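Local coordinates for beta sliding clamp (Caulobacter crescentus, PDB 5WCE), which probably encircles DNA as a ring-shaped head-to-tail homodimer, tethering DNA polymerases and other proteins to it for processive synthesis, at residues E142-L146 / L191-P195; V260-N265 / S358-V362; V283-S287 / L305-N309. All coordinates share one frame; numbering follows the deposited sequence.

Contact 1: E142-L146 / L191-P195; sequences ELIRL and LAEMP
Met-194 projects from strand 188-195 onto helix 140-148 and lodges against Glu-142 and Leu-146, a helix-on-sheet packing within the central domain of the sliding clamp. Helix and strand run nearly antiparallel here, at 161°, and Ala-192 and Met-194 both turn their CB atoms toward the helix. Along Met-194, CB comes first, 3.6 Å from Glu-142 OE1. With chi1 at 62°, CG sits between the backbone N and the carbonyl carbon, and the chain runs on toward the helix; CG approaches Leu-146 CD1 at 4.2 Å. SD is held between two helix residues, 3.7 Å from Glu-142 CB and 3.8 Å from Leu-146 CD1. A bend at the last torsion then folds CE back along the glutamate, 3.6 Å from Glu-142 CB. The Leu-146 side chain meets that of Met-194 at about a right angle, and its other methyl, CD2, rests 3.6 Å from Ala-192 O and also touches Glu-193 CA. The Glu-193 side chain leaves the strand on the side away from the helix, and its OE1 forms a salt bridge with Arg-180 on strand 176-184. Arg-145, extended from CG to NE, passes alongside the packed core to the strand backbone, and its NH2 has a second partner in a salt bridge with Asp-367. The guanidinium presents its edge to Glu-193: NH1 donates to Glu-193 O at 2.9 Å (N-H...O 153°), approaching from above the carbonyl plane, while NH2 adds a weak bond of 3.4 Å to the same Glu-193 O.

Contact 2: V260-N265 / S358-V362; sequences VIPRDN and SPTLV
Pro-262 faces Leu-361 with their CA atoms 6.4 Å apart, where the irregular segment 260-265 runs beside the start of strand 360-364. The Pro-262 ring is the apolar wedge of the contact. Its CG lies 3.6 Å from Pro-359 O, 4.0 Å from Leu-361 CB and 4.2 Å from Pro-359 CB, reaching the backbone between two side chains that both point toward the loop. Leu-361 has CG anti to its backbone nitrogen (chi1 -174°), and its two methyls divide the work: CD2 touches Pro-262 O, while CD1 meets Ile-261 CG2 at 4.1 Å. On the other flank, Pro-359 CB packs against the carbonyl oxygen of Val-260. Polar closure comes from Asn-265, whose ND2 donates to Pro-359 O at 2.9 Å. The bond is fairly straight (N-H...O 161°) and lies in both the amide plane and the carbonyl plane. A water bridges the same two residues, donating to Asn-265 OD1 at 3.0 Å and to Pro-359 O at 2.9 Å, so Pro-359 O accepts two hydrogen bonds. ND2 also donates to Arg-352 O, and the amide is therefore held at both its nitrogen and its oxygen, which should restrict its rotation. In beta clamps this part of the fold adjoins the hydrophobic cleft between the central and C-terminal domains where partner proteins dock; the placement here is consistent with that. Segment 260-265 belongs to the loop between strands 243-248 and 267-272. Ile-261, Pro-262 and Pro-359 all rest on Val-373 of strand 370-374, and Ile-261 reaches on to Leu-189 and Leu-191 of strand 188-195, bridging the central and C-terminal domains.

Contact 3: V283-S287 / L305-N309; sequences VATIS and LTVRN
Val-307 lies against Val-283 and Ile-286, between helix 273-284 and the type I turn from Ala-284 to Ser-287, its isopropyl group touching both. Val-307 CG2 meets Val-283 CG2 at 3.7 Å, and Val-307 CB lies 3.3 Å from Val-283 O, a close fit of side chain on backbone. Val-283 CG2 also touches Leu-305 CB at 4.1 Å, the two side chains crossing at about a right angle. Ile-286 turns toward Val-307 from the turn, but the modelled position of its CD1 is doubtful. This is helix-on-sheet packing in the C-terminal domain: Leu-305 and Val-307, alternate residues of strand 302-308, face the helix. The turn also serves the dimer. Ile-286 packs on Leu-116 of the second subunit, and Thr-285 OG1 is hydrogen-bonded to Lys-87 NZ of that subunit. Farther out, Ser-287 CB rests 3.9 Å from Asn-309 CB. With chi1 at 65°, Asn-309 brings its amide to the turn, and ND2 donates to Ile-286 O at 2.8 Å (N-H...O 150°), tilted 31° from the carbonyl plane. Asn-309 OD1 accepts from the backbone N atoms of Glu-311 and Gly-313, which, with the ND2 bond, fixes the orientation of the amide just past the end of strand 302-308.

In the fold
From the N terminus, the chain first meets contact 1, where strand 188-195 returns to helix 140-148 and closes a loop within the central domain. Contact 2 opens only later, at 260-265, so the two are in series. Its partner, 358-362, comes nearly a hundred residues on, and contact 3 opens and closes within that interval. Contacts 1 and 2 reach one eight-stranded sheet, shared by the central and C-terminal domains, and meet where Leu-191 CD1 lies 3.6 Å from Ile-261 CD1. Contact 3, its centre about 25 Å from that of contact 2, instead joins helix 273-284 to a four-stranded sheet at the subunit boundary.

Contact 1: E142-L146 / L191-P195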
loop_
_atom_site.group_PDB
_atom_site.type_symbol
_atom_site.label_atom_id
_atom_site.label_comp_id
_atom_site.label_asym_id
_atom_site.label_seq_id
_atom_site.Cartn_x
_atom_site.Cartn_y
_atom_site.Cartn_z
ATOM N N GLU A 142 21.729 -18.790 -5.368
ATOM C CA GLU A 142 22.574 -18.162 -6.370
ATOM C C GLU A 142 21.764 -17.387 -7.419
ATOM O O GLU A 142 22.106 -16.217 -7.721
ATOM C CB GLU A 142 23.506 -19.159 -7.014
ATOM C CG GLU A 142 24.588 -19.724 -6.086
ATOM C CD GLU A 142 25.517 -18.623 -5.593
ATOM O OE1 GLU A 142 26.331 -18.166 -6.379
ATOM O OE2 GLU A 142 25.406 -18.223 -4.431
ATOM N N LEU A 143 20.692 -18.009 -7.951
ATOM C CA LEU A 143 19.879 -17.334 -8.949
ATOM C C LEU A 143 19.172 -16.129 -8.353
ATOM O O LEU A 143 19.068 -15.049 -8.987
ATOM C CB LEU A 143 18.913 -18.336 -9.604
ATOM C CG LEU A 143 18.204 -17.930 -10.873
ATOM C CD1 LEU A 143 19.237 -17.469 -11.888
ATOM C CD2 LEU A 143 17.411 -19.162 -11.391
ATOM N N ILE A 144 18.710 -16.301 -7.111
ATOM C CA ILE A 144 18.045 -15.229 -6.385
ATOM C C ILE A 144 19.033 -14.041 -6.246
ATOM O O ILE A 144 18.641 -12.930 -6.481
ATOM C CB ILE A 144 17.477 -15.676 -5.011
ATOM C CG1 ILE A 144 16.163 -16.448 -5.213
ATOM C CG2 ILE A 144 17.217 -14.455 -4.086
ATOM C CD1 ILE A 144 15.632 -17.110 -3.927
ATOM N N ARG A 145 20.271 -14.326 -5.907
ATOM C CA ARG A 145 21.297 -13.275 -5.757
ATOM C C ARG A 145 21.513 -12.569 -7.114
ATOM O O ARG A 145 21.514 -11.347 -7.168
ATOM C CB ARG A 145 22.588 -13.833 -5.202
ATOM C CG ARG A 145 23.752 -12.851 -5.169
ATOM C CD ARG A 145 25.024 -13.472 -4.639
ATOM N NE ARG A 145 26.205 -12.659 -5.002
ATOM C CZ ARG A 145 26.814 -12.703 -6.187
ATOM N NH1 ARG A 145 26.352 -13.472 -7.197
ATOM N NH2 ARG A 145 27.867 -11.920 -6.425
ATOM N N LEU A 146 21.649 -13.327 -8.201
ATOM C CA LEU A 146 21.813 -12.705 -9.515
ATOM C C LEU A 146 20.751 -11.702 -9.826
ATOM O O LEU A 146 21.049 -10.598 -10.346
ATOM C CB LEU A 146 21.942 -13.741 -10.651
ATOM C CG LEU A 146 23.156 -14.664 -10.714
ATOM C CD1 LEU A 146 23.106 -15.510 -11.980
ATOM C CD2 LEU A 146 24.501 -13.936 -10.625
ATOM N N LEU A 191 25.682 -5.239 -12.328
ATOM C CA LEU A 191 26.270 -6.466 -12.798
ATOM C C LEU A 191 26.431 -7.400 -11.592
ATOM O O LEU A 191 26.911 -6.967 -10.512
ATOM C CB LEU A 191 27.606 -6.175 -13.484
ATOM C CG LEU A 191 28.450 -7.354 -14.002
ATOM C CD1 LEU A 191 29.434 -6.913 -15.066
ATOM C CD2 LEU A 191 29.189 -8.141 -12.932
ATOM N N ALA A 192 26.032 -8.669 -11.759
ATOM C CA ALA A 192 26.270 -9.693 -10.762
ATOM C C ALA A 192 26.612 -10.994 -11.438
ATOM O O ALA A 192 26.105 -11.299 -12.536
ATOM C CB ALA A 192 25.084 -9.849 -9.847
ATOM N N GLU A 193 27.510 -11.757 -10.833
ATOM C CA GLU A 193 27.936 -12.996 -11.447
ATOM C C GLU A 193 28.256 -14.059 -10.416
ATOM O O GLU A 193 28.442 -13.773 -9.229
ATOM C CB GLU A 193 29.110 -12.745 -12.381
ATOM C CG GLU A 193 30.414 -12.409 -11.644
ATOM C CD GLU A 193 31.476 -11.776 -12.483
ATOM O OE1 GLU A 193 31.276 -11.673 -13.710
ATOM O OE2 GLU A 193 32.541 -11.414 -11.885
ATOM N N MET A 194 28.291 -15.299 -10.908
ATOM C CA MET A 194 28.605 -16.487 -10.113
ATOM C C MET A 194 29.427 -17.436 -10.960
ATOM O O MET A 194 29.436 -17.298 -12.180
ATOM C CB MET A 194 27.326 -17.191 -9.683
ATOM C CG MET A 194 26.466 -17.714 -10.883
ATOM S SD MET A 194 24.907 -18.490 -10.413
ATOM C CE MET A 194 25.617 -20.011 -9.787
ATOM N N PRO A 195 30.120 -18.409 -10.324
ATOM C CA PRO A 195 30.752 -19.460 -11.127
ATOM C C PRO A 195 29.694 -20.163 -11.972
ATOM O O PRO A 195 28.619 -20.475 -11.471
ATOM C CB PRO A 195 31.366 -20.420 -10.089
ATOM C CG PRO A 195 31.452 -19.620 -8.819
ATOM C CD PRO A 195 30.347 -18.594 -8.880
#

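Contact 2: V260-N265 / S358-V362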
loop_
_atom_site.group_PDB
_atom_site.type_symbol
_atom_site.label_atom_id
_atom_site.label_comp_id
_atom_site.label_asym_id
_atom_site.label_seq_id
_atom_site.Cartn_x
_atom_site.Cartn_y
_atom_site.Cartn_z
ATOM N N VAL A 260 31.299 0.469 -21.144
ATOM C CA VAL A 260 30.725 1.411 -20.203
ATOM C C VAL A 260 31.309 1.214 -18.793
ATOM O O VAL A 260 31.293 2.133 -17.985
ATOM C CB VAL A 260 29.185 1.225 -20.149
ATOM C CG1 VAL A 260 28.548 2.330 -19.313
ATOM C CG2 VAL A 260 28.594 1.230 -21.567
ATOM N N ILE A 261 31.767 0.002 -18.482
ATOM C CA ILE A 261 32.228 -0.324 -17.151
ATOM C C ILE A 261 33.671 0.116 -17.078
ATOM O O ILE A 261 34.546 -0.471 -17.736
ATOM C CB ILE A 261 32.090 -1.819 -16.770
ATOM C CG1 ILE A 261 30.611 -2.208 -16.783
ATOM C CG2 ILE A 261 32.721 -2.060 -15.393
ATOM C CD1 ILE A 261 30.314 -3.623 -16.337
ATOM N N PRO A 262 33.928 1.160 -16.289
ATOM C CA PRO A 262 35.298 1.687 -16.234
ATOM C C PRO A 262 36.324 0.721 -15.626
ATOM O O PRO A 262 36.087 0.136 -14.565
ATOM C CB PRO A 262 35.169 2.963 -15.391
ATOM C CG PRO A 262 33.851 2.886 -14.704
ATOM C CD PRO A 262 33.051 1.730 -15.256
ATOM N N ARG A 263 37.470 0.573 -16.287
ATOM C CA ARG A 263 38.537 -0.325 -15.804
ATOM C C ARG A 263 39.666 0.403 -15.147
ATOM O O ARG A 263 40.367 -0.186 -14.325
ATOM C CB ARG A 263 39.123 -1.111 -16.968
ATOM C CG ARG A 263 38.146 -2.053 -17.633
ATOM C CD ARG A 263 38.790 -2.683 -18.875
ATOM N NE ARG A 263 37.933 -3.763 -19.353
ATOM N N ASP A 264 39.859 1.657 -15.513
ATOM C CA ASP A 264 41.068 2.383 -15.157
ATOM C C ASP A 264 40.833 3.541 -14.217
ATOM O O ASP A 264 41.724 4.357 -14.075
ATOM C CB ASP A 264 41.707 2.898 -16.458
ATOM C CG ASP A 264 41.998 1.779 -17.442
ATOM O OD1 ASP A 264 42.395 0.689 -16.977
ATOM O OD2 ASP A 264 41.807 1.986 -18.662
ATOM N N ASN A 265 39.646 3.655 -13.596
ATOM C CA ASN A 265 39.378 4.832 -12.751
ATOM C C ASN A 265 40.325 4.866 -11.542
ATOM O O ASN A 265 40.342 3.937 -10.774
ATOM C CB ASN A 265 37.920 4.865 -12.235
ATOM C CG ASN A 265 36.919 5.315 -13.285
ATOM O OD1 ASN A 265 37.245 5.408 -14.476
ATOM N ND2 ASN A 265 35.654 5.572 -12.851
ATOM N N SER A 358 32.791 11.344 -16.372
ATOM C CA SER A 358 32.971 9.927 -16.676
ATOM C C SER A 358 32.158 9.015 -15.766
ATOM O O SER A 358 31.906 9.328 -14.617
ATOM C CB SER A 358 34.463 9.583 -16.547
ATOM O OG SER A 358 35.173 10.343 -17.536
ATOM N N PRO A 359 31.806 7.820 -16.277
ATOM C CA PRO A 359 31.163 6.829 -15.409
ATOM C C PRO A 359 31.978 6.515 -14.155
ATOM O O PRO A 359 33.207 6.435 -14.225
ATOM C CB PRO A 359 31.070 5.572 -16.310
ATOM C CG PRO A 359 31.106 6.116 -17.698
ATOM C CD PRO A 359 32.043 7.301 -17.638
ATOM N N THR A 360 31.272 6.233 -13.050
ATOM C CA THR A 360 31.846 5.945 -11.794
ATOM C C THR A 360 31.545 4.491 -11.452
ATOM O O THR A 360 30.451 4.063 -11.613
ATOM C CB THR A 360 31.247 6.898 -10.727
ATOM O OG1 THR A 360 31.633 8.247 -11.035
ATOM C CG2 THR A 360 31.730 6.601 -9.379
ATOM N N LEU A 361 32.542 3.773 -10.944
ATOM C CA LEU A 361 32.411 2.361 -10.548
ATOM C C LEU A 361 32.211 2.330 -9.054
ATOM O O LEU A 361 32.884 3.069 -8.302
ATOM C CB LEU A 361 33.699 1.591 -10.885
ATOM C CG LEU A 361 33.711 0.101 -10.672
ATOM C CD1 LEU A 361 32.732 -0.495 -11.654
ATOM C CD2 LEU A 361 35.077 -0.533 -10.929
ATOM N N VAL A 362 31.289 1.495 -8.600
ATOM C CA VAL A 362 31.143 1.216 -7.180
ATOM C C VAL A 362 31.334 -0.278 -6.995
ATOM O O VAL A 362 30.693 -1.101 -7.719
ATOM C CB VAL A 362 29.764 1.632 -6.656
ATOM C CG1 VAL A 362 29.712 1.502 -5.144
ATOM C CG2 VAL A 362 29.454 3.065 -7.088
HETATM O O HOH W 1 35.098 6.153 -16.441
#

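Contact 3: V283-S287 / L305-N309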
loop_
_atom_site.group_PDB
_atom_site.type_symbol
_atom_site.label_atom_id
_atom_site.label_comp_id
_atom_site.label_asym_id
_atom_site.label_seq_id
_atom_site.Cartn_x
_atom_site.Cartn_y
_atom_site.Cartn_z
ATOM N N VAL A 283 19.867 14.708 2.913
ATOM C CA VAL A 283 19.960 15.928 2.106
ATOM C C VAL A 283 18.969 15.901 0.947
ATOM O O VAL A 283 18.483 16.960 0.556
ATOM C CB VAL A 283 21.382 16.223 1.628
ATOM C CG1 VAL A 283 22.277 16.527 2.815
ATOM C CG2 VAL A 283 21.958 15.112 0.794
ATOM N N ALA A 284 18.635 14.715 0.443
ATOM C CA ALA A 284 17.654 14.586 -0.642
ATOM C C ALA A 284 16.189 14.887 -0.226
ATOM O O ALA A 284 15.356 15.189 -1.068
ATOM C CB ALA A 284 17.724 13.199 -1.258
ATOM N N THR A 285 15.930 14.783 1.066
ATOM C CA THR A 285 14.675 15.179 1.646
ATOM C C THR A 285 14.210 16.565 1.384
ATOM O O THR A 285 13.000 16.790 1.549
ATOM C CB THR A 285 14.700 15.104 3.176
ATOM O OG1 THR A 285 15.186 13.819 3.540
ATOM C CG2 THR A 285 13.305 15.204 3.767
ATOM N N ILE A 286 15.079 17.521 1.087
ATOM C CA ILE A 286 14.519 18.882 0.820
ATOM C C ILE A 286 13.730 18.905 -0.497
ATOM O O ILE A 286 13.064 19.908 -0.728
ATOM C CB ILE A 286 15.458 20.147 0.827
ATOM C CG1 ILE A 286 16.714 19.905 0.097
ATOM C CG2 ILE A 286 15.658 20.788 2.216
ATOM C CD1 ILE A 286 16.554 19.386 -1.277
ATOM N N SER A 287 13.803 17.870 -1.351
ATOM C CA SER A 287 13.083 17.880 -2.615
ATOM C C SER A 287 11.962 16.820 -2.534
ATOM O O SER A 287 12.195 15.661 -2.160
ATOM C CB SER A 287 14.060 17.641 -3.805
ATOM O OG SER A 287 13.351 17.351 -4.970
ATOM N N LEU A 305 28.019 16.870 0.719
ATOM C CA LEU A 305 26.843 16.627 -0.082
ATOM C C LEU A 305 25.963 17.850 -0.118
ATOM O O LEU A 305 25.643 18.403 0.944
ATOM C CB LEU A 305 26.031 15.443 0.496
ATOM C CG LEU A 305 26.740 14.094 0.543
ATOM C CD1 LEU A 305 25.928 13.158 1.470
ATOM C CD2 LEU A 305 26.906 13.557 -0.880
ATOM N N THR A 306 25.519 18.254 -1.316
ATOM C CA THR A 306 24.519 19.334 -1.452
ATOM C C THR A 306 23.335 18.917 -2.340
ATOM O O THR A 306 23.541 18.364 -3.414
ATOM C CB THR A 306 25.162 20.606 -1.995
ATOM O OG1 THR A 306 26.224 20.986 -1.149
ATOM C CG2 THR A 306 24.169 21.730 -2.077
ATOM N N VAL A 307 22.102 19.176 -1.882
ATOM C CA VAL A 307 20.875 19.046 -2.682
ATOM C C VAL A 307 20.145 20.383 -2.614
ATOM O O VAL A 307 20.212 21.086 -1.588
ATOM C CB VAL A 307 19.949 17.917 -2.184
ATOM C CG1 VAL A 307 18.600 17.805 -2.958
ATOM C CG2 VAL A 307 20.614 16.583 -2.307
ATOM N N ARG A 308 19.547 20.784 -3.739
ATOM C CA ARG A 308 18.695 21.950 -3.853
ATOM C C ARG A 308 17.391 21.511 -4.518
ATOM O O ARG A 308 17.380 20.596 -5.327
ATOM C CB ARG A 308 19.341 23.066 -4.655
ATOM C CG ARG A 308 20.649 23.565 -4.024
ATOM C CD ARG A 308 21.172 24.866 -4.627
ATOM N NE ARG A 308 21.038 26.041 -3.747
ATOM C CZ ARG A 308 19.912 26.734 -3.524
ATOM N NH1 ARG A 308 18.744 26.411 -4.074
ATOM N NH2 ARG A 308 19.954 27.775 -2.718
ATOM N N ASN A 309 16.283 22.122 -4.119
ATOM C CA ASN A 309 15.027 21.874 -4.797
ATOM C C ASN A 309 14.731 23.065 -5.711
ATOM O O ASN A 309 15.496 24.056 -5.749
ATOM C CB ASN A 309 13.891 21.580 -3.787
ATOM C CG ASN A 309 13.547 22.767 -2.884
ATOM O OD1 ASN A 309 13.859 23.934 -3.186
ATOM N ND2 ASN A 309 12.892 22.480 -1.786
#